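Local coordinates for XPF endonuclease (Aeropyrum pernix, PDB 2BGW), which acts as a structure-specific, DNA-binding endonuclease of the XPF family, probably cutting single strands at DNA junctions during nucleotide excision repair, at residues W159-L164 and R173-I178; L38-Y43 and A76-T81. All coordinates share one frame; numbering follows the deposited sequence.

Contact 1 of 2, residues W159-L164 and R173-I178. With nucleotides of chain C.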
loop_
_atom_site.group_PDB
_atom_site.type_symbol
_atom_site.label_atom_id
_atom_site.label_comp_id
_atom_site.label_asym_id
_atom_site.label_seq_id
_atom_site.Cartn_x
_atom_site.Cartn_y
_atom_site.Cartn_z
ATOM N N TRP A 159 0.264 14.923 2.402
ATOM C CA TRP A 159 1.212 15.702 1.641
ATOM C C TRP A 159 2.307 16.233 2.534
ATOM O O TRP A 159 3.459 16.272 2.133
ATOM C CB TRP A 159 0.508 16.876 1.058
ATOM C CG TRP A 159 -0.298 16.588 -0.118
ATOM C CD1 TRP A 159 -1.640 16.497 -0.173
ATOM C CD2 TRP A 159 0.171 16.416 -1.446
ATOM N NE1 TRP A 159 -2.059 16.263 -1.455
ATOM C CE2 TRP A 159 -0.962 16.224 -2.265
ATOM C CE3 TRP A 159 1.442 16.399 -2.029
ATOM C CZ2 TRP A 159 -0.873 16.023 -3.637
ATOM C CZ3 TRP A 159 1.536 16.195 -3.388
ATOM C CH2 TRP A 159 0.380 16.004 -4.183
ATOM N N GLN A 160 1.976 16.647 3.748
ATOM C CA GLN A 160 3.048 17.078 4.645
ATOM C C GLN A 160 4.060 15.960 4.824
ATOM O O GLN A 160 5.273 16.196 4.877
ATOM C CB GLN A 160 2.503 17.535 5.995
ATOM C CG GLN A 160 1.619 18.757 5.890
ATOM C CD GLN A 160 0.817 19.001 7.138
ATOM O OE1 GLN A 160 0.681 18.125 8.006
ATOM N NE2 GLN A 160 0.279 20.209 7.252
ATOM N N LEU A 161 3.548 14.735 4.876
ATOM C CA LEU A 161 4.387 13.550 5.026
ATOM C C LEU A 161 5.097 13.133 3.742
ATOM O O LEU A 161 6.202 12.618 3.773
ATOM C CB LEU A 161 3.547 12.412 5.574
ATOM C CG LEU A 161 3.158 12.641 7.026
ATOM C CD1 LEU A 161 1.973 11.832 7.359
ATOM C CD2 LEU A 161 4.328 12.285 7.916
ATOM N N TYR A 162 4.458 13.373 2.614
ATOM C CA TYR A 162 5.031 13.043 1.314
ATOM C C TYR A 162 6.214 13.964 1.038
ATOM O O TYR A 162 7.248 13.552 0.498
ATOM C CB TYR A 162 3.947 13.177 0.227
ATOM C CG TYR A 162 4.396 12.944 -1.194
ATOM C CD1 TYR A 162 5.157 11.836 -1.530
ATOM C CD2 TYR A 162 4.041 13.831 -2.206
ATOM C CE1 TYR A 162 5.579 11.626 -2.839
ATOM C CE2 TYR A 162 4.441 13.629 -3.517
ATOM C CZ TYR A 162 5.217 12.530 -3.826
ATOM O OH TYR A 162 5.625 12.305 -5.118
ATOM N N ILE A 163 6.054 15.215 1.444
ATOM C CA ILE A 163 7.086 16.218 1.274
ATOM C C ILE A 163 8.271 15.891 2.178
ATOM O O ILE A 163 9.386 15.749 1.690
ATOM C CB ILE A 163 6.489 17.629 1.387
ATOM C CG1 ILE A 163 5.595 17.820 0.166
ATOM C CG2 ILE A 163 7.573 18.692 1.435
ATOM C CD1 ILE A 163 4.607 18.885 0.236
ATOM N N LEU A 164 8.038 15.671 3.465
ATOM C CA LEU A 164 9.134 15.226 4.321
ATOM C C LEU A 164 9.839 13.964 3.785
ATOM O O LEU A 164 11.074 13.909 3.865
ATOM C CB LEU A 164 8.685 15.041 5.777
ATOM C CG LEU A 164 8.195 16.301 6.512
ATOM C CD1 LEU A 164 7.455 15.932 7.771
ATOM C CD2 LEU A 164 9.330 17.233 6.860
ATOM N N ARG A 173 8.744 6.803 9.226
ATOM C CA ARG A 173 8.593 6.924 10.680
ATOM C C ARG A 173 9.101 8.269 11.085
ATOM O O ARG A 173 8.470 8.989 11.868
ATOM C CB ARG A 173 9.372 5.834 11.437
ATOM N N THR A 174 10.246 8.613 10.518
ATOM C CA THR A 174 10.889 9.874 10.792
ATOM C C THR A 174 10.009 11.051 10.357
ATOM O O THR A 174 9.886 12.037 11.099
ATOM C CB THR A 174 12.236 9.901 10.122
ATOM O OG1 THR A 174 13.074 8.962 10.800
ATOM C CG2 THR A 174 12.853 11.258 10.209
ATOM N N ALA A 175 9.376 10.939 9.185
ATOM C CA ALA A 175 8.511 11.997 8.710
ATOM C C ALA A 175 7.449 12.237 9.746
ATOM O O ALA A 175 7.158 13.379 10.068
ATOM C CB ALA A 175 7.898 11.641 7.397
ATOM N N GLU A 176 6.889 11.167 10.297
ATOM C CA GLU A 176 5.871 11.289 11.339
ATOM C C GLU A 176 6.388 12.018 12.571
ATOM O O GLU A 176 5.817 13.011 13.005
ATOM C CB GLU A 176 5.330 9.915 11.731
ATOM C CG GLU A 176 3.993 9.597 11.109
ATOM C CD GLU A 176 3.849 8.124 10.729
ATOM O OE1 GLU A 176 4.585 7.251 11.279
ATOM O OE2 GLU A 176 2.972 7.851 9.866
ATOM N N ARG A 177 7.484 11.507 13.117
ATOM C CA ARG A 177 8.164 12.113 14.253
ATOM C C ARG A 177 8.489 13.591 14.018
ATOM O O ARG A 177 8.351 14.411 14.925
ATOM C CB ARG A 177 9.438 11.326 14.570
ATOM C CG ARG A 177 9.183 9.905 15.095
ATOM C CD ARG A 177 10.481 9.159 15.400
ATOM N NE ARG A 177 10.192 7.832 15.942
ATOM C CZ ARG A 177 11.001 6.771 15.839
ATOM N NH1 ARG A 177 12.171 6.850 15.210
ATOM N NH2 ARG A 177 10.638 5.610 16.361
ATOM N N ILE A 178 8.904 13.934 12.805
ATOM C CA ILE A 178 9.228 15.310 12.504
ATOM C C ILE A 178 7.980 16.160 12.664
ATOM O O ILE A 178 8.036 17.272 13.168
ATOM C CB ILE A 178 9.887 15.457 11.128
ATOM C CG1 ILE A 178 11.323 14.955 11.197
ATOM C CG2 ILE A 178 9.874 16.908 10.628
ATOM C CD1 ILE A 178 11.909 14.696 9.830
ATOM P P DT C 13 12.320 6.087 8.321
ATOM O OP1 DT C 13 12.057 7.542 8.462
ATOM O OP2 DT C 13 11.152 5.198 8.163
ATOM O "O5'" DT C 13 13.365 5.777 7.141
ATOM C "C5'" DT C 13 14.667 6.377 7.070
ATOM C "C4'" DT C 13 15.409 5.952 5.804
ATOM O "O4'" DT C 13 15.584 4.502 5.685
ATOM C "C3'" DT C 13 14.732 6.365 4.509
ATOM O "O3'" DT C 13 15.784 6.768 3.668
ATOM C "C2'" DT C 13 13.983 5.088 4.066
ATOM C "C1'" DT C 13 14.916 3.969 4.533
ATOM N N1 DT C 13 14.387 2.599 4.976
ATOM C C2 DT C 13 14.998 1.424 4.543
ATOM O O2 DT C 13 15.927 1.371 3.771
ATOM N N3 DT C 13 14.491 0.253 5.026
ATOM C C4 DT C 13 13.462 0.098 5.918
ATOM O O4 DT C 13 13.104 -1.022 6.290
ATOM C C5 DT C 13 12.844 1.333 6.348
ATOM C C7 DT C 13 11.517 1.303 7.042
ATOM C C6 DT C 13 13.340 2.497 5.871
ATOM P P DC C 12 11.944 2.379 13.669
ATOM O OP1 DC C 12 11.465 3.658 14.262
ATOM O OP2 DC C 12 11.030 1.422 12.971
ATOM O "O5'" DC C 12 13.211 2.753 12.779
ATOM C "C5'" DC C 12 13.237 4.062 12.307
ATOM C "C4'" DC C 12 14.129 4.141 11.092
ATOM O "O4'" DC C 12 14.957 2.956 10.965
ATOM C "C3'" DC C 12 13.369 4.235 9.790
ATOM O "O3'" DC C 12 13.192 5.604 9.555
ATOM C "C2'" DC C 12 14.322 3.618 8.770
ATOM C "C1'" DC C 12 15.245 2.738 9.595
ATOM N N1 DC C 12 15.163 1.262 9.436
ATOM C C2 DC C 12 15.983 0.642 8.499
ATOM O O2 DC C 12 16.700 1.364 7.806
ATOM N N3 DC C 12 15.951 -0.717 8.387
ATOM C C4 DC C 12 15.135 -1.427 9.190
ATOM N N4 DC C 12 15.111 -2.760 9.075
ATOM C C5 DC C 12 14.282 -0.801 10.153
ATOM C C6 DC C 12 14.332 0.532 10.239
#
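The backbone N of Arg-173 donates an almost straight hydrogen bond (178°) to OP2 of DT13 of chain C over 3.1 Å, at the start of the second helix of a helix-hairpin-helix motif. The grip on this phosphate rests on that bond; Thr-174 N appears to add a second, less certain one to OP1, an oxygen less surely placed. Both amides belong to the first helical turn, where the positive end of the helix dipole would probably add to the attraction. One turn on, Arg-177 sets CG anti to its carbonyl carbon (chi1 -67°), and its extended chain runs back along the helix to the neighbouring phosphate on the 5' side, that of DC12. There Arg-177 NH2 reaches OP1 of DC12 of chain C at 3.0 Å in a weak, bent bond, while NH1 makes a weak bond to Glu-200 O. With an alanine here, the DC12 phosphate would probably be left without this cationic partner.

Behind the DNA-facing side, helices 155-165 and 172-182 pack through apolar side chains, their short segments 9.0 Å apart at an angle of 120°. Ala-175 points its methyl at the first helix and meets two leucines: CD2 of Leu-161 lies 3.7 Å from its CB, and CB of Leu-164 is 3.8 Å from it. Leu-164 also crosses Ile-178 obliquely, and both rest on Phe-188 of helix 185-188. In that crossing a branch methyl meets a branch methyl, Leu-164 CD2 lying 3.8 Å from Ile-178 CG2.

Contact 2 of 2, residues L38-Y43 and A76-T81. With MG (magnesium ion), chain E; SO4 (sulfate ion), chain H; nucleotides of chain C.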
loop_
_atom_site.group_PDB
_atom_site.type_symbol
_atom_site.label_atom_id
_atom_site.label_comp_id
_atom_site.label_asym_id
_atom_site.label_seq_id
_atom_site.Cartn_x
_atom_site.Cartn_y
_atom_site.Cartn_z
ATOM N N LEU A 38 -4.841 13.431 -3.405
ATOM C CA LEU A 38 -3.874 12.780 -2.532
ATOM C C LEU A 38 -2.570 12.672 -3.279
ATOM O O LEU A 38 -2.575 12.661 -4.495
ATOM C CB LEU A 38 -4.336 11.365 -2.193
ATOM C CG LEU A 38 -5.688 11.188 -1.542
ATOM C CD1 LEU A 38 -6.038 9.730 -1.555
ATOM C CD2 LEU A 38 -5.590 11.725 -0.149
ATOM N N PRO A 39 -1.442 12.580 -2.561
ATOM C CA PRO A 39 -0.197 12.472 -3.295
ATOM C C PRO A 39 -0.178 11.219 -4.170
ATOM O O PRO A 39 0.318 11.263 -5.304
ATOM C CB PRO A 39 0.846 12.343 -2.192
ATOM C CG PRO A 39 0.202 12.836 -0.980
ATOM C CD PRO A 39 -1.232 12.560 -1.104
ATOM N N MET A 40 -0.747 10.128 -3.653
ATOM C CA MET A 40 -0.655 8.802 -4.275
ATOM C C MET A 40 -1.809 7.875 -3.902
ATOM O O MET A 40 -2.377 8.017 -2.839
ATOM C CB MET A 40 0.687 8.139 -3.926
ATOM C CG MET A 40 0.923 7.895 -2.476
ATOM S SD MET A 40 2.689 7.937 -2.116
ATOM C CE MET A 40 3.256 6.457 -2.897
ATOM N N GLY A 41 -2.133 6.930 -4.780
ATOM C CA GLY A 41 -3.154 5.929 -4.517
ATOM C C GLY A 41 -4.539 6.519 -4.599
ATOM O O GLY A 41 -4.686 7.709 -4.854
ATOM N N ASP A 42 -5.560 5.706 -4.336
ATOM C CA ASP A 42 -6.928 6.111 -4.638
ATOM C C ASP A 42 -7.761 6.265 -3.424
ATOM O O ASP A 42 -8.696 7.056 -3.425
ATOM C CB ASP A 42 -7.619 5.124 -5.582
ATOM C CG ASP A 42 -6.761 4.762 -6.784
ATOM O OD1 ASP A 42 -5.989 5.638 -7.276
ATOM O OD2 ASP A 42 -6.835 3.589 -7.217
ATOM N N TYR A 43 -7.447 5.504 -2.389
ATOM C CA TYR A 43 -8.191 5.622 -1.157
ATOM C C TYR A 43 -7.263 5.668 0.027
ATOM O O TYR A 43 -6.453 4.772 0.201
ATOM C CB TYR A 43 -9.161 4.458 -1.002
ATOM C CG TYR A 43 -10.250 4.483 -2.004
ATOM C CD1 TYR A 43 -10.092 3.852 -3.231
ATOM C CD2 TYR A 43 -11.426 5.146 -1.756
ATOM C CE1 TYR A 43 -11.086 3.872 -4.186
ATOM C CE2 TYR A 43 -12.435 5.171 -2.694
ATOM C CZ TYR A 43 -12.246 4.531 -3.911
ATOM O OH TYR A 43 -13.219 4.549 -4.865
ATOM N N ALA A 76 4.806 1.618 -1.570
ATOM C CA ALA A 76 5.440 0.842 -0.533
ATOM C C ALA A 76 6.464 1.642 0.265
ATOM O O ALA A 76 6.731 1.326 1.429
ATOM C CB ALA A 76 6.062 -0.396 -1.129
ATOM N N GLU A 77 7.041 2.659 -0.372
ATOM C CA GLU A 77 7.981 3.584 0.279
ATOM C C GLU A 77 7.264 4.513 1.248
ATOM O O GLU A 77 7.799 4.854 2.281
ATOM C CB GLU A 77 8.651 4.466 -0.769
ATOM C CG GLU A 77 9.878 5.248 -0.298
ATOM C CD GLU A 77 10.390 6.276 -1.329
ATOM O OE1 GLU A 77 10.018 6.241 -2.529
ATOM O OE2 GLU A 77 11.200 7.137 -0.922
ATOM N N HIS A 78 6.049 4.921 0.916
ATOM C CA HIS A 78 5.407 5.966 1.674
ATOM C C HIS A 78 4.371 5.510 2.702
ATOM O O HIS A 78 4.067 6.241 3.628
ATOM C CB HIS A 78 4.807 6.972 0.709
ATOM C CG HIS A 78 5.833 7.691 -0.106
ATOM N ND1 HIS A 78 6.423 7.134 -1.218
ATOM C CD2 HIS A 78 6.394 8.912 0.043
ATOM C CE1 HIS A 78 7.297 7.983 -1.723
ATOM N NE2 HIS A 78 7.300 9.070 -0.975
ATOM N N TYR A 79 3.816 4.319 2.562
ATOM C CA TYR A 79 2.817 3.899 3.512
ATOM C C TYR A 79 3.213 2.621 4.092
ATOM O O TYR A 79 3.902 1.822 3.474
ATOM C CB TYR A 79 1.474 3.764 2.859
ATOM C CG TYR A 79 0.953 5.096 2.460
ATOM C CD1 TYR A 79 1.358 5.684 1.276
ATOM C CD2 TYR A 79 0.086 5.800 3.282
ATOM C CE1 TYR A 79 0.892 6.924 0.909
ATOM C CE2 TYR A 79 -0.389 7.054 2.920
ATOM C CZ TYR A 79 0.021 7.603 1.734
ATOM O OH TYR A 79 -0.428 8.830 1.339
ATOM N N GLU A 80 2.797 2.397 5.315
ATOM C CA GLU A 80 3.319 1.230 5.995
ATOM C C GLU A 80 2.621 -0.063 5.513
ATOM O O GLU A 80 3.153 -1.162 5.646
ATOM C CB GLU A 80 3.293 1.485 7.501
ATOM C CG GLU A 80 2.127 0.935 8.257
ATOM C CD GLU A 80 2.600 -0.110 9.270
ATOM O OE1 GLU A 80 3.559 -0.866 8.921
ATOM O OE2 GLU A 80 2.033 -0.160 10.402
ATOM N N THR A 81 1.447 0.110 4.912
ATOM C CA THR A 81 0.602 -0.975 4.485
ATOM C C THR A 81 -0.031 -0.557 3.175
ATOM O O THR A 81 -0.729 0.451 3.096
ATOM C CB THR A 81 -0.474 -1.276 5.560
ATOM O OG1 THR A 81 0.159 -1.804 6.729
ATOM C CG2 THR A 81 -1.464 -2.299 5.091
HETATM MG MG MG E . -6.003 3.469 -9.506
HETATM S S SO4 H . 0.197 7.086 -8.068
HETATM O O1 SO4 H . -0.034 8.550 -8.034
HETATM O O2 SO4 H . -0.082 6.479 -6.763
HETATM O O3 SO4 H . -0.802 6.449 -8.925
HETATM O O4 SO4 H . 1.587 6.779 -8.524
ATOM P P DA C 15 15.080 4.396 -3.550
ATOM O OP1 DA C 15 16.194 4.586 -4.495
ATOM O OP2 DA C 15 14.040 5.450 -3.429
ATOM O "O5'" DA C 15 14.380 3.016 -3.928
ATOM C "C5'" DA C 15 15.265 1.904 -4.097
ATOM C "C4'" DA C 15 14.486 0.610 -4.052
ATOM O "O4'" DA C 15 13.873 0.481 -2.736
ATOM C "C3'" DA C 15 13.333 0.611 -5.056
ATOM O "O3'" DA C 15 13.583 -0.310 -6.125
ATOM C "C2'" DA C 15 12.095 0.244 -4.237
ATOM C "C1'" DA C 15 12.681 -0.249 -2.909
ATOM N N9 DA C 15 11.710 -0.070 -1.829
ATOM C C8 DA C 15 11.050 1.079 -1.484
ATOM N N7 DA C 15 10.195 0.907 -0.501
ATOM C C5 DA C 15 10.288 -0.443 -0.191
ATOM C C6 DA C 15 9.614 -1.254 0.753
ATOM N N6 DA C 15 8.696 -0.798 1.615
ATOM N N1 DA C 15 9.937 -2.562 0.779
ATOM C C2 DA C 15 10.861 -3.000 -0.088
ATOM N N3 DA C 15 11.546 -2.343 -1.025
ATOM C C4 DA C 15 11.207 -1.057 -1.016
#
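Ala-76, in the last turn of helix 67-78, offers its carbonyl O to N6 of DA15 of chain C at 2.9 Å, a hydrogen bond between the nuclease domain and a base. Glu-77 follows beside the same adenine.

The side chain of His-78 points toward Met-40, which crosses it at about a right angle. Met-40 SD stands 4.2 Å from the centre of the His-78 imidazole, approaching obliquely, 33° off the ring normal. His-78 ND1 is hydrogen-bonded to Arg-74 O, which probably limits the turning of the ring. Tyr-79, where the helical conformation ends, presents its edge to the same methionine: Met-40 CG is 3.5 Å from Tyr-79 CE1, and SD lies in the ring plane, a Met-aromatic contact. In Met-40, chi1 (61°) sends CG to the Tyr-79 edge and the bend at chi3 (-70°) sets CE by His-78 ND1. Tyr-79 OH is held by Glu-158 OE1.

Beyond Met-40, Gly-41 N binds O2 of a sulfate that probably comes from the crystallisation liquor, and Asp-42 OD2 coordinates magnesium at 2.4 Å alongside Glu-52 in this PDDEXK-type nuclease. Asp-42 and Tyr-43 then face Val-51 of strand 49-55 in a classic beta bulge, and Thr-81 pairs with Ile-50 of that strand as strand 81-87 begins. Pro-39 and His-78 lie against helix 155-165 (Trp-159, Tyr-162, Gln-165), and Tyr-43 against helix 22-28.

In the fold
Contact 2 comes first along the chain and belongs to the ERCC4 nuclease domain, with its mixed sheet and magnesium site; contact 1 follows in the helix-hairpin-helix domain. Their centres lie about 13 Å apart, and helix 155-165 bridges them. Tyr-162 CD2 packs 3.5 Å from Pro-39 CB and its ring meets that of His-78, while Trp-159 lies against Leu-38 and Pro-39. The loop carrying Asp-42 and the end of helix 67-78 thus share this helix as a neighbour. Chain C runs past both contacts, its phosphates held in contact 1 and a base in contact 2, consistent with both domains cooperating in placing DNA relative to the metal site.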